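Local coordinates for protein ribosomal RNA small subunit methyltransferase E (Legionella pneumophila, PDB 5O96) that probably methylates the N3 position of a specific uridine in 16S ribosomal RNA of the assembled small subunit, using S-adenosylmethionine as methyl donor, at residues Gln87-Gly92 and Cys118-Asp123; Phe162-Lys167 and Ser211-Leu216; Val192-Gly197 and Thr233-Leu238. All coordinates share one frame; numbering follows the deposited sequence.

Contact 1: residues Gln87-Gly92 and Cys118-Asp123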
ATOM      1  N   GLN A  87       2.121  13.608   6.708  1.00 25.42           N
ATOM      2  CA  GLN A  87       1.585  13.266   5.395  1.00 20.32           C
ATOM      3  C   GLN A  87       0.890  14.492   4.808  1.00 28.15           C
ATOM      4  O   GLN A  87      -0.071  15.005   5.391  1.00 25.64           O
ATOM      5  CB  GLN A  87       0.617  12.081   5.507  1.00 19.31           C
ATOM      6  CG  GLN A  87       0.031  11.582   4.155  1.00 27.87           C
ATOM      7  CD  GLN A  87       1.019  10.766   3.343  1.00 27.50           C
ATOM      8  OE1 GLN A  87       1.989  10.267   3.877  1.00 34.84           O
ATOM      9  NE2 GLN A  87       0.781  10.634   2.051  1.00 20.58           N
ATOM     10  N   ALA A  88       1.382  14.971   3.669  1.00 25.73           N
ATOM     11  CA  ALA A  88       0.667  16.010   2.925  1.00 26.37           C
ATOM     12  C   ALA A  88      -0.784  15.620   2.713  1.00 24.87           C
ATOM     13  O   ALA A  88      -1.069  14.489   2.332  1.00 23.58           O
ATOM     14  CB  ALA A  88       1.331  16.229   1.573  1.00 18.90           C
ATOM     15  N   ILE A  89      -1.702  16.562   2.942  1.00 24.74           N
ATOM     16  CA  ILE A  89      -3.134  16.260   2.813  1.00 25.16           C
ATOM     17  C   ILE A  89      -3.521  16.095   1.343  1.00 35.78           C
ATOM     18  O   ILE A  89      -3.280  16.972   0.509  1.00 36.51           O
ATOM     19  CB  ILE A  89      -3.988  17.348   3.465  1.00 34.73           C
ATOM     20  CG1 ILE A  89      -3.540  17.558   4.912  1.00 29.84           C
ATOM     21  CG2 ILE A  89      -5.482  17.005   3.312  1.00 25.88           C
ATOM     22  CD1 ILE A  89      -4.409  18.453   5.714  1.00 23.22           C
ATOM     23  N   SER A  90      -4.135  14.969   1.026  1.00 41.97           N
ATOM     24  CA  SER A  90      -4.722  14.698  -0.273  1.00 39.48           C
ATOM     25  C   SER A  90      -6.228  14.641  -0.104  1.00 42.04           C
ATOM     26  O   SER A  90      -6.736  14.403   0.996  1.00 33.53           O
ATOM     27  CB  SER A  90      -4.198  13.382  -0.871  1.00 33.00           C
ATOM     28  OG  SER A  90      -2.796  13.420  -1.068  1.00 42.64           O
ATOM     29  N   LYS A  91      -6.948  14.880  -1.195  1.00 52.27           N
ATOM     30  CA  LYS A  91      -8.404  14.852  -1.124  1.00 57.25           C
ATOM     31  C   LYS A  91      -8.900  13.410  -1.074  1.00 48.44           C
ATOM     32  O   LYS A  91      -8.309  12.508  -1.681  1.00 39.66           O
ATOM     33  CB  LYS A  91      -9.015  15.588  -2.320  1.00 63.81           C
ATOM     34  CG  LYS A  91     -10.533  15.749  -2.265  1.00 58.80           C
ATOM     35  CD  LYS A  91     -11.012  16.667  -3.378  1.00 67.05           C
ATOM     36  CE  LYS A  91     -12.516  16.588  -3.643  1.00 79.01           C
ATOM     37  NZ  LYS A  91     -12.895  17.402  -4.851  1.00 81.33           N
ATOM     38  N   GLY A  92      -9.949  13.193  -0.288  1.00 38.34           N
ATOM     39  CA  GLY A  92     -10.750  11.994  -0.369  1.00 41.03           C
ATOM     40  C   GLY A  92     -10.138  10.676   0.089  1.00 43.62           C
ATOM     41  O   GLY A  92      -9.721  10.513   1.246  1.00 35.43           O
ATOM     42  N   CYS A 118      -0.265  21.351  -2.035  1.00 31.79           N
ATOM     43  CA  CYS A 118      -1.469  20.619  -1.705  1.00 36.23           C
ATOM     44  C   CYS A 118      -2.648  21.256  -2.427  1.00 45.93           C
ATOM     45  O   CYS A 118      -2.711  22.477  -2.595  1.00 48.11           O
ATOM     46  CB  CYS A 118      -1.690  20.596  -0.189  1.00 36.69           C
ATOM     47  SG  CYS A 118      -0.526  19.490   0.701  1.00 51.24           S
ATOM     48  N   GLN A 119      -3.555  20.418  -2.907  1.00 59.03           N
ATOM     49  CA  GLN A 119      -4.749  20.871  -3.608  1.00 76.12           C
ATOM     50  C   GLN A 119      -5.969  20.530  -2.757  1.00 82.04           C
ATOM     51  O   GLN A 119      -6.713  19.586  -3.037  1.00 86.03           O
ATOM     52  CB  GLN A 119      -4.828  20.228  -4.993  1.00 85.49           C
ATOM     53  CG  GLN A 119      -3.677  20.568  -5.923  1.00 93.57           C
ATOM     54  CD  GLN A 119      -3.611  19.629  -7.115  1.00100.74           C
ATOM     55  OE1 GLN A 119      -3.837  18.422  -6.981  1.00 98.74           O
ATOM     56  NE2 GLN A 119      -3.311  20.177  -8.292  1.00105.20           N
ATOM     57  N   VAL A 120      -6.156  21.308  -1.691  1.00 79.68           N
ATOM     58  CA  VAL A 120      -7.222  21.068  -0.730  1.00 81.25           C
ATOM     59  C   VAL A 120      -7.713  22.412  -0.215  1.00 93.26           C
ATOM     60  O   VAL A 120      -6.940  23.362  -0.070  1.00102.29           O
ATOM     61  CB  VAL A 120      -6.758  20.158   0.440  1.00 71.60           C
ATOM     62  CG1 VAL A 120      -6.710  18.705   0.002  1.00 65.90           C
ATOM     63  CG2 VAL A 120      -5.395  20.598   0.965  1.00 65.93           C
ATOM     64  N   LYS A 121      -9.014  22.487   0.054  1.00 94.98           N
ATOM     65  CA  LYS A 121      -9.618  23.658   0.676  1.00 98.68           C
ATOM     66  C   LYS A 121      -9.619  23.487   2.192  1.00 95.79           C
ATOM     67  O   LYS A 121     -10.131  22.489   2.713  1.00 87.69           O
ATOM     68  CB  LYS A 121     -11.035  23.865   0.145  1.00104.84           C
ATOM     69  CG  LYS A 121     -11.857  22.585   0.045  1.00104.94           C
ATOM     70  CD  LYS A 121     -13.036  22.783  -0.894  1.00109.78           C
ATOM     71  CE  LYS A 121     -14.083  21.698  -0.722  1.00110.30           C
ATOM     72  NZ  LYS A 121     -15.368  22.072  -1.377  1.00110.99           N
ATOM     73  N   ILE A 122      -9.033  24.452   2.893  1.00 99.72           N
ATOM     74  CA  ILE A 122      -8.788  24.342   4.333  1.00102.85           C
ATOM     75  C   ILE A 122      -9.909  25.099   5.038  1.00 99.66           C
ATOM     76  O   ILE A 122      -9.805  26.294   5.326  1.00118.07           O
ATOM     77  CB  ILE A 122      -7.406  24.871   4.716  1.00105.22           C
ATOM     78  CG1 ILE A 122      -6.347  24.353   3.741  1.00100.70           C
ATOM     79  CG2 ILE A 122      -7.064  24.483   6.150  1.00104.27           C
ATOM     80  CD1 ILE A 122      -6.281  22.841   3.651  1.00 94.23           C
ATOM     81  N   ASP A 123     -10.990  24.388   5.332  1.00 67.16           N
ATOM     82  CA  ASP A 123     -12.140  24.933   6.032  1.00 57.16           C
ATOM     83  C   ASP A 123     -12.145  24.351   7.437  1.00 53.35           C
ATOM     84  O   ASP A 123     -11.966  23.145   7.598  1.00 51.77           O
ATOM     85  CB  ASP A 123     -13.416  24.578   5.269  1.00 68.06           C
ATOM     86  CG  ASP A 123     -14.663  25.104   5.923  1.00 79.05           C
ATOM     87  OD1 ASP A 123     -14.572  26.014   6.777  1.00 91.23           O
ATOM     88  OD2 ASP A 123     -15.742  24.594   5.567  1.00 79.94           O
TER
HETATM   89  O   HOH W   1      -6.235  17.153  -3.491  1.00 54.15           O
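Ile89 and Val120 make the main side-chain contact here, running at about a right angle to each other. CG2 of Ile89 meets CG1 of Val120 at 3.9 Å. That methyl of Ile89 stands anti to its own backbone N (CG1 takes chi1 -54°), which carries it out from the end of strand 82-88 toward the loop. Val120 CG1 also lies 3.9 Å from the carbonyl oxygen Ile89 O, so the one methyl covers both the side chain and the backbone of Ile89.

Cys118 adds a second apolar approach, its SG sitting 3.9 Å from Ala88 CB. The same SG is 3.7 Å from Ile89 O, a plain contact and not a hydrogen bond.

No direct hydrogen bond links the two segments. A water seems to bridge them, donating to Gln119 O and taking a weak 3.3 Å bond from Lys91 N; its distance to Gln119 O is unusually short, and the exact length is doubtful.

The contact lies at the C-terminal ends of two neighbouring inner strands in the parallel sheet of a SPOUT methyltransferase domain. Segment 87-92 leads from strand 82-88 into helix 93-104, and segment 118-123 leads from strand 109-114 to helix 124-145. Ile89 also packs on Pro112 and Ile114 of that strand, Cys118 and Ala88 rest on Pro198, and Ser90 reaches Thr227 at the start of helix 227-242.

Contact 2: residues Phe162-Lys167 and Ser211-Leu216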
ATOM      1  N   PHE A 162       5.768  22.146  11.534  1.00 38.91           N
ATOM      2  CA  PHE A 162       6.141  20.766  11.819  1.00 39.80           C
ATOM      3  C   PHE A 162       7.653  20.591  11.821  1.00 30.61           C
ATOM      4  O   PHE A 162       8.220  19.895  12.674  1.00 35.19           O
ATOM      5  CB  PHE A 162       5.506  19.839  10.779  1.00 43.13           C
ATOM      6  CG  PHE A 162       5.970  18.431  10.899  1.00 36.14           C
ATOM      7  CD1 PHE A 162       7.096  18.000  10.235  1.00 20.41           C
ATOM      8  CD2 PHE A 162       5.312  17.557  11.739  1.00 25.53           C
ATOM      9  CE1 PHE A 162       7.542  16.743  10.396  1.00 21.74           C
ATOM     10  CE2 PHE A 162       5.754  16.284  11.889  1.00 28.68           C
ATOM     11  CZ  PHE A 162       6.865  15.873  11.213  1.00 24.30           C
ATOM     12  N   VAL A 163       8.307  21.169  10.827  1.00 30.49           N
ATOM     13  CA  VAL A 163       9.746  21.087  10.705  1.00 32.90           C
ATOM     14  C   VAL A 163      10.432  21.823  11.853  1.00 42.06           C
ATOM     15  O   VAL A 163      11.504  21.409  12.313  1.00 45.09           O
ATOM     16  CB  VAL A 163      10.094  21.634   9.307  1.00 43.35           C
ATOM     17  CG1 VAL A 163      11.296  22.503   9.325  1.00 40.09           C
ATOM     18  CG2 VAL A 163      10.237  20.484   8.306  1.00 35.43           C
ATOM     19  N   ARG A 164       9.822  22.901  12.362  1.00 44.82           N
ATOM     20  CA  ARG A 164      10.403  23.603  13.505  1.00 48.54           C
ATOM     21  C   ARG A 164      10.311  22.767  14.774  1.00 47.49           C
ATOM     22  O   ARG A 164      11.274  22.687  15.546  1.00 47.40           O
ATOM     23  CB  ARG A 164       9.715  24.956  13.716  1.00 55.74           C
ATOM     24  CG  ARG A 164      10.184  26.067  12.778  1.00 66.36           C
ATOM     25  CD  ARG A 164       9.750  27.460  13.250  1.00 68.56           C
ATOM     26  NE  ARG A 164       8.417  27.848  12.784  1.00 72.61           N
ATOM     27  CZ  ARG A 164       7.295  27.729  13.496  1.00 68.16           C
ATOM     28  NH1 ARG A 164       6.134  28.116  12.973  1.00 72.15           N
ATOM     29  NH2 ARG A 164       7.325  27.219  14.725  1.00 53.62           N
ATOM     30  N   GLU A 165       9.163  22.144  15.013  1.00 45.19           N
ATOM     31  CA  GLU A 165       8.926  21.424  16.257  1.00 45.04           C
ATOM     32  C   GLU A 165       9.453  20.001  16.239  1.00 43.09           C
ATOM     33  O   GLU A 165       9.508  19.381  17.303  1.00 52.46           O
ATOM     34  CB  GLU A 165       7.430  21.382  16.570  1.00 44.67           C
ATOM     35  CG  GLU A 165       6.782  22.745  16.741  1.00 45.84           C
ATOM     36  CD  GLU A 165       5.261  22.639  16.795  1.00 60.65           C
ATOM     37  OE1 GLU A 165       4.715  21.531  16.532  1.00 50.60           O
ATOM     38  OE2 GLU A 165       4.615  23.661  17.108  1.00 65.38           O
ATOM     39  N   ALA A 166       9.818  19.482  15.069  1.00 36.28           N
ATOM     40  CA  ALA A 166      10.295  18.111  14.934  1.00 40.22           C
ATOM     41  C   ALA A 166      11.514  17.853  15.814  1.00 39.76           C
ATOM     42  O   ALA A 166      12.560  18.488  15.640  1.00 43.54           O
ATOM     43  CB  ALA A 166      10.642  17.839  13.473  1.00 33.00           C
ATOM     44  N   LYS A 167      11.410  16.872  16.713  1.00 32.56           N
ATOM     45  CA  LYS A 167      12.522  16.542  17.589  1.00 29.43           C
ATOM     46  C   LYS A 167      13.021  15.104  17.467  1.00 34.84           C
ATOM     47  O   LYS A 167      13.954  14.730  18.189  1.00 39.54           O
ATOM     48  CB  LYS A 167      12.130  16.839  19.039  1.00 48.01           C
ATOM     49  CG  LYS A 167      12.163  18.340  19.359  1.00 53.53           C
ATOM     50  CD  LYS A 167      11.478  18.658  20.679  1.00 68.76           C
ATOM     51  CE  LYS A 167       9.978  18.888  20.497  1.00 75.29           C
ATOM     52  NZ  LYS A 167       9.337  19.360  21.752  1.00 76.99           N
ATOM     53  N   SER A 211      15.482  21.208   4.727  1.00 29.07           N
ATOM     54  CA  SER A 211      16.908  20.933   4.806  1.00 26.84           C
ATOM     55  C   SER A 211      17.589  21.806   5.863  1.00 37.37           C
ATOM     56  O   SER A 211      18.601  21.403   6.455  1.00 32.74           O
ATOM     57  CB  SER A 211      17.531  21.155   3.432  1.00 32.53           C
ATOM     58  OG  SER A 211      18.933  21.198   3.540  1.00 56.15           O
ATOM     59  N   GLY A 212      17.050  23.000   6.117  1.00 33.88           N
ATOM     60  CA  GLY A 212      17.595  23.828   7.175  1.00 37.65           C
ATOM     61  C   GLY A 212      17.346  23.274   8.560  1.00 46.29           C
ATOM     62  O   GLY A 212      18.105  23.578   9.487  1.00 47.74           O
ATOM     63  N   HIS A 213      16.307  22.455   8.727  1.00 44.39           N
ATOM     64  CA  HIS A 213      15.995  21.884  10.033  1.00 40.84           C
ATOM     65  C   HIS A 213      16.336  20.403  10.139  1.00 30.66           C
ATOM     66  O   HIS A 213      15.732  19.693  10.951  1.00 35.49           O
ATOM     67  CB  HIS A 213      14.528  22.132  10.361  1.00 37.94           C
ATOM     68  CG  HIS A 213      14.225  23.573  10.610  1.00 45.83           C
ATOM     69  ND1 HIS A 213      14.088  24.497   9.593  1.00 53.34           N
ATOM     70  CD2 HIS A 213      14.083  24.259  11.767  1.00 43.72           C
ATOM     71  CE1 HIS A 213      13.851  25.687  10.118  1.00 50.80           C
ATOM     72  NE2 HIS A 213      13.841  25.567  11.434  1.00 46.35           N
ATOM     73  N   GLY A 214      17.301  19.927   9.357  1.00 26.25           N
ATOM     74  CA  GLY A 214      17.864  18.607   9.566  1.00 22.36           C
ATOM     75  C   GLY A 214      17.184  17.475   8.823  1.00 31.31           C
ATOM     76  O   GLY A 214      17.598  16.322   8.981  1.00 36.31           O
ATOM     77  N   PHE A 215      16.174  17.746   8.005  1.00 23.81           N
ATOM     78  CA  PHE A 215      15.519  16.693   7.238  1.00 23.14           C
ATOM     79  C   PHE A 215      16.380  16.292   6.045  1.00 25.22           C
ATOM     80  O   PHE A 215      16.762  17.128   5.224  1.00 32.30           O
ATOM     81  CB  PHE A 215      14.131  17.154   6.830  1.00 18.68           C
ATOM     82  CG  PHE A 215      13.150  17.077   7.969  1.00 30.77           C
ATOM     83  CD1 PHE A 215      13.005  18.129   8.862  1.00 33.32           C
ATOM     84  CD2 PHE A 215      12.420  15.921   8.179  1.00 28.90           C
ATOM     85  CE1 PHE A 215      12.127  18.032   9.926  1.00 39.68           C
ATOM     86  CE2 PHE A 215      11.533  15.820   9.230  1.00 24.41           C
ATOM     87  CZ  PHE A 215      11.386  16.860  10.102  1.00 33.49           C
ATOM     88  N   LEU A 216      16.719  15.027   5.976  1.00 20.39           N
ATOM     89  CA  LEU A 216      17.574  14.465   4.935  1.00 32.99           C
ATOM     90  C   LEU A 216      16.742  13.774   3.847  1.00 26.79           C
ATOM     91  O   LEU A 216      15.676  13.199   4.140  1.00 24.28           O
ATOM     92  CB  LEU A 216      18.552  13.460   5.551  1.00 33.37           C
ATOM     93  CG  LEU A 216      19.390  14.021   6.719  1.00 35.98           C
ATOM     94  CD1 LEU A 216      20.241  12.916   7.338  1.00 27.39           C
ATOM     95  CD2 LEU A 216      20.262  15.208   6.315  1.00 19.57           C
TER
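His213 ND1 is hydrogen-bonded to Leu209 O, one turn back in helix 204-212, and the imidazole tethered in this way comes up against Val163 of helix 159-165. The setting is the SPOUT fold: both helices cover one face of its parallel sheet, and here the end of the first packs on the turn that leads from the second into strand 216-218.

Between the two segments there are no hydrogen bonds, and packing does the work. CG1 of Val163 nestles into the root of the histidine, 3.4 Å from His213 CG and about as near to its CB and ND1. The fit is tight, and Val163 has a chi1 of 138°, away from a staggered position, consistent with some strain. With this torsion its other methyl, CG2, approaches Phe215 CE1 to 3.5 Å, so the two branches of one valine serve two different rings.

On the outer side, Arg164 runs alongside His213 in the same direction, its CG 3.9 Å from His213 NE2. The chain then bends at chi3 and takes NE to a salt bridge with Asp160 OD2.

On the inner side, Phe215 points into the layer between helix and sheet, where Ala193 and Ile195 of strand 191-196 support it. Two more groups meet its far end: Ala166 CB approaches the ring edge, near the ring plane, 3.6 Å from Phe215 CZ, while the Phe162 side chain crosses at about a right angle and brings its CE1 to 3.9 Å from that same CZ.

Contact 3: residues Val192-Gly197 and Thr233-Leu238. With SAM (S-adenosylmethionine), chain I.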
ATOM      1  N   VAL A 192      11.789   8.293  14.273  1.00 29.75           N
ATOM      2  CA  VAL A 192      11.985   8.871  12.945  1.00 34.12           C
ATOM      3  C   VAL A 192      10.862   9.866  12.679  1.00 34.58           C
ATOM      4  O   VAL A 192       9.697   9.581  12.959  1.00 25.28           O
ATOM      5  CB  VAL A 192      11.985   7.795  11.831  1.00 25.12           C
ATOM      6  CG1 VAL A 192      12.526   8.366  10.493  1.00 22.48           C
ATOM      7  CG2 VAL A 192      12.754   6.551  12.258  1.00 32.10           C
ATOM      8  N   ALA A 193      11.198  11.018  12.120  1.00 29.79           N
ATOM      9  CA  ALA A 193      10.203  11.883  11.510  1.00 22.78           C
ATOM     10  C   ALA A 193      10.293  11.722   9.997  1.00 30.47           C
ATOM     11  O   ALA A 193      11.384  11.812   9.428  1.00 33.18           O
ATOM     12  CB  ALA A 193      10.408  13.341  11.919  1.00 22.64           C
ATOM     13  N   LEU A 194       9.149  11.474   9.351  1.00 30.18           N
ATOM     14  CA  LEU A 194       9.091  11.176   7.923  1.00 28.29           C
ATOM     15  C   LEU A 194       8.089  12.098   7.252  1.00 27.36           C
ATOM     16  O   LEU A 194       6.885  12.030   7.549  1.00 23.41           O
ATOM     17  CB  LEU A 194       8.696   9.713   7.689  1.00 21.46           C
ATOM     18  CG  LEU A 194       8.467   9.253   6.246  1.00 21.16           C
ATOM     19  CD1 LEU A 194       9.753   9.263   5.430  1.00 13.60           C
ATOM     20  CD2 LEU A 194       7.851   7.870   6.222  1.00 22.62           C
ATOM     21  N   ILE A 195       8.575  12.940   6.338  1.00 23.76           N
ATOM     22  CA  ILE A 195       7.713  13.832   5.563  1.00 25.29           C
ATOM     23  C   ILE A 195       7.457  13.234   4.176  1.00 29.14           C
ATOM     24  O   ILE A 195       8.398  12.853   3.455  1.00 19.78           O
ATOM     25  CB  ILE A 195       8.321  15.241   5.464  1.00 31.39           C
ATOM     26  CG1 ILE A 195       8.449  15.868   6.854  1.00 18.98           C
ATOM     27  CG2 ILE A 195       7.458  16.145   4.577  1.00 21.29           C
ATOM     28  CD1 ILE A 195       9.177  17.239   6.826  1.00 18.95           C
ATOM     29  N   ILE A 196       6.178  13.118   3.809  1.00 28.00           N
ATOM     30  CA  ILE A 196       5.781  12.696   2.467  1.00 19.38           C
ATOM     31  C   ILE A 196       4.862  13.761   1.898  1.00 25.92           C
ATOM     32  O   ILE A 196       3.891  14.167   2.546  1.00 28.32           O
ATOM     33  CB  ILE A 196       5.118  11.309   2.462  1.00 29.24           C
ATOM     34  CG1 ILE A 196       6.207  10.262   2.742  1.00 26.91           C
ATOM     35  CG2 ILE A 196       4.456  11.042   1.080  1.00 18.98           C
ATOM     36  CD1 ILE A 196       5.806   9.215   3.632  1.00 25.68           C
ATOM     37  N   GLY A 197       5.195  14.234   0.707  1.00 23.45           N
ATOM     38  CA  GLY A 197       4.575  15.405   0.158  1.00 29.00           C
ATOM     39  C   GLY A 197       3.447  15.068  -0.773  1.00 28.38           C
ATOM     40  O   GLY A 197       3.125  13.903  -1.010  1.00 24.47           O
ATOM     41  N   THR A 233       5.017   2.300   1.419  1.00 14.21           N
ATOM     42  CA  THR A 233       6.366   1.864   1.054  1.00 18.01           C
ATOM     43  C   THR A 233       7.415   2.394   2.031  1.00 22.57           C
ATOM     44  O   THR A 233       8.260   1.645   2.519  1.00 24.98           O
ATOM     45  CB  THR A 233       6.654   2.330  -0.367  1.00 19.22           C
ATOM     46  OG1 THR A 233       5.727   1.682  -1.247  1.00 29.84           O
ATOM     47  CG2 THR A 233       8.072   2.003  -0.769  1.00 16.21           C
ATOM     48  N   ALA A 234       7.365   3.695   2.340  1.00 20.80           N
ATOM     49  CA  ALA A 234       8.393   4.273   3.204  1.00 23.62           C
ATOM     50  C   ALA A 234       8.341   3.653   4.592  1.00 21.06           C
ATOM     51  O   ALA A 234       9.377   3.315   5.176  1.00 24.08           O
ATOM     52  CB  ALA A 234       8.228   5.799   3.277  1.00 26.24           C
ATOM     53  N   LEU A 235       7.140   3.483   5.124  1.00 18.06           N
ATOM     54  CA  LEU A 235       6.989   2.833   6.418  1.00 28.37           C
ATOM     55  C   LEU A 235       7.435   1.370   6.365  1.00 33.72           C
ATOM     56  O   LEU A 235       8.125   0.896   7.276  1.00 29.78           O
ATOM     57  CB  LEU A 235       5.538   2.959   6.888  1.00 27.61           C
ATOM     58  CG  LEU A 235       5.142   4.394   7.270  1.00 26.48           C
ATOM     59  CD1 LEU A 235       3.723   4.452   7.781  1.00 21.28           C
ATOM     60  CD2 LEU A 235       6.080   4.938   8.323  1.00 28.04           C
ATOM     61  N   SER A 236       7.088   0.656   5.286  1.00 25.46           N
ATOM     62  CA  SER A 236       7.529  -0.725   5.127  1.00 25.75           C
ATOM     63  C   SER A 236       9.049  -0.839   5.173  1.00 19.07           C
ATOM     64  O   SER A 236       9.599  -1.673   5.908  1.00 26.33           O
ATOM     65  CB  SER A 236       6.986  -1.299   3.813  1.00 11.94           C
ATOM     66  OG  SER A 236       5.565  -1.380   3.831  1.00 24.10           O
ATOM     67  N   VAL A 237       9.732  -0.021   4.375  1.00 22.08           N
ATOM     68  CA  VAL A 237      11.195  -0.027   4.285  1.00 23.24           C
ATOM     69  C   VAL A 237      11.843   0.394   5.611  1.00 27.52           C
ATOM     70  O   VAL A 237      12.889  -0.144   6.010  1.00 24.71           O
ATOM     71  CB  VAL A 237      11.634   0.889   3.122  1.00 20.84           C
ATOM     72  CG1 VAL A 237      13.116   1.173   3.159  1.00 20.40           C
ATOM     73  CG2 VAL A 237      11.234   0.258   1.806  1.00 21.11           C
ATOM     74  N   LEU A 238      11.262   1.368   6.306  1.00 16.32           N
ATOM     75  CA  LEU A 238      11.908   1.791   7.548  1.00 20.35           C
ATOM     76  C   LEU A 238      11.699   0.759   8.657  1.00 24.68           C
ATOM     77  O   LEU A 238      12.605   0.513   9.452  1.00 29.13           O
ATOM     78  CB  LEU A 238      11.396   3.166   7.987  1.00 13.72           C
ATOM     79  CG  LEU A 238      11.671   4.343   7.035  1.00 21.95           C
ATOM     80  CD1 LEU A 238      10.901   5.618   7.497  1.00 13.69           C
ATOM     81  CD2 LEU A 238      13.168   4.607   6.911  1.00 16.26           C
TER
HETATM   82  N   SAM I 501       3.224  10.987  -7.514  0.75 25.14           N
HETATM   83  CA  SAM I 501       2.305  11.054  -6.381  0.51 45.41           C
HETATM   84  C   SAM I 501       0.784  11.091  -6.656  1.00 40.45           C
HETATM   85  O   SAM I 501       0.292  10.774  -7.727  1.00 56.89           O
HETATM   86  OXT SAM I 501      -0.032  11.424  -5.797  0.59 38.11           O
HETATM   87  CB  SAM I 501       2.683  12.267  -5.594  0.22 58.42           C
HETATM   88  CG  SAM I 501       3.220  12.253  -4.185  0.43 59.61           C
HETATM   89  SD  SAM I 501       4.956  11.937  -4.262  1.00 62.92           S
HETATM   90  CE  SAM I 501       5.157  10.584  -3.103  1.00 59.95           C
HETATM   91  C5' SAM I 501       5.511  13.348  -3.279  1.00 59.93           C
HETATM   92  C4' SAM I 501       6.919  13.690  -3.700  1.00 57.01           C
HETATM   93  O4' SAM I 501       7.733  12.615  -3.271  0.85 49.49           O
HETATM   94  C3' SAM I 501       7.025  13.683  -5.219  0.91 69.47           C
HETATM   95  O3' SAM I 501       6.922  14.949  -5.820  0.92 76.90           O
HETATM   96  C2' SAM I 501       8.399  13.138  -5.491  0.94 64.73           C
HETATM   97  O2' SAM I 501       9.251  14.237  -5.687  0.97 65.79           O
HETATM   98  C1' SAM I 501       8.773  12.418  -4.210  0.93 51.85           C
HETATM   99  N9  SAM I 501       8.995  11.023  -4.615  0.94 43.41           N
HETATM  100  C8  SAM I 501       8.106  10.134  -5.191  0.90 32.26           C
HETATM  101  N7  SAM I 501       8.743   8.972  -5.434  1.00 24.32           N
HETATM  102  C5  SAM I 501      10.029   9.113  -5.026  0.97 35.26           C
HETATM  103  C6  SAM I 501      11.091   8.248  -5.045  0.99 23.62           C
HETATM  104  N6  SAM I 501      10.920   7.043  -5.554  0.79 24.19           N
HETATM  105  N1  SAM I 501      12.317   8.673  -4.579  0.85 31.56           N
HETATM  106  C2  SAM I 501      12.475   9.945  -4.069  0.88 36.62           C
HETATM  107  N3  SAM I 501      11.396  10.818  -4.044  0.94 36.55           N
HETATM  108  C4  SAM I 501      10.202  10.395  -4.524  1.00 37.16           C
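Leu194 CD2 is the methyl where three residues of helix 227-242 converge. It lies 3.6 Å from Ala234 CB, and 4.0 Å from both Leu235 CD2 and Leu238 CD1. A chi1 of 175° sends CG of the leucine away from its backbone N and toward the helix.

Looser apolar contacts extend the strip both ways: Ile196 CD1 to Ala234 CB at 4.2 Å, and Val192 CG1 to Leu238 CD1 at 4.4 Å. The segments 192-196 and 233-238 run nearly antiparallel, at 153°, their axes 10.6 Å apart, which is helix-on-sheet packing in the SPOUT domain.

The polar groups lie at the margins. Gly197, just past the strand, belongs to the S-adenosylmethionine site: its O comes 3.3 Å from C5' of the cofactor, a contact and not a hydrogen bond, and that oxygen accepts a hydrogen bond from Thr227 OG1. On the helix, Thr233 and Ser236 hydrogen-bond through their hydroxyls to Ser236 and Thr233 of the second subunit.

The chemistry thus divides the helix: its hydrocarbon face is buried against the sheet without directional bonds, while its hydroxyl-bearing face is given to the dimer interface.

Overall arrangement
All three contacts fall within the methyltransferase domain. From strand 82-88 onward, contact 1 closes the earliest loop, through helix 93-104 and strand 109-114, and is complete before the others open. Contacts 2 and 3 then cross: 162-167, 192-197, 211-216 and 233-238 alternate along the chain. They meet on strand 191-196, contact 2 against Ile195 and Ala193. Contact 1 joins contact 3 through neighbouring strand 82-88, where Ala88 N probably bonds to Ile196 O. Contact 1 thus joins two loops at the strand ends, contact 2 packs helix 159-165 on the turn after helix 204-212, and contact 3 sets helix 227-242 on the opposite face, beside the strand end that meets S-adenosylmethionine.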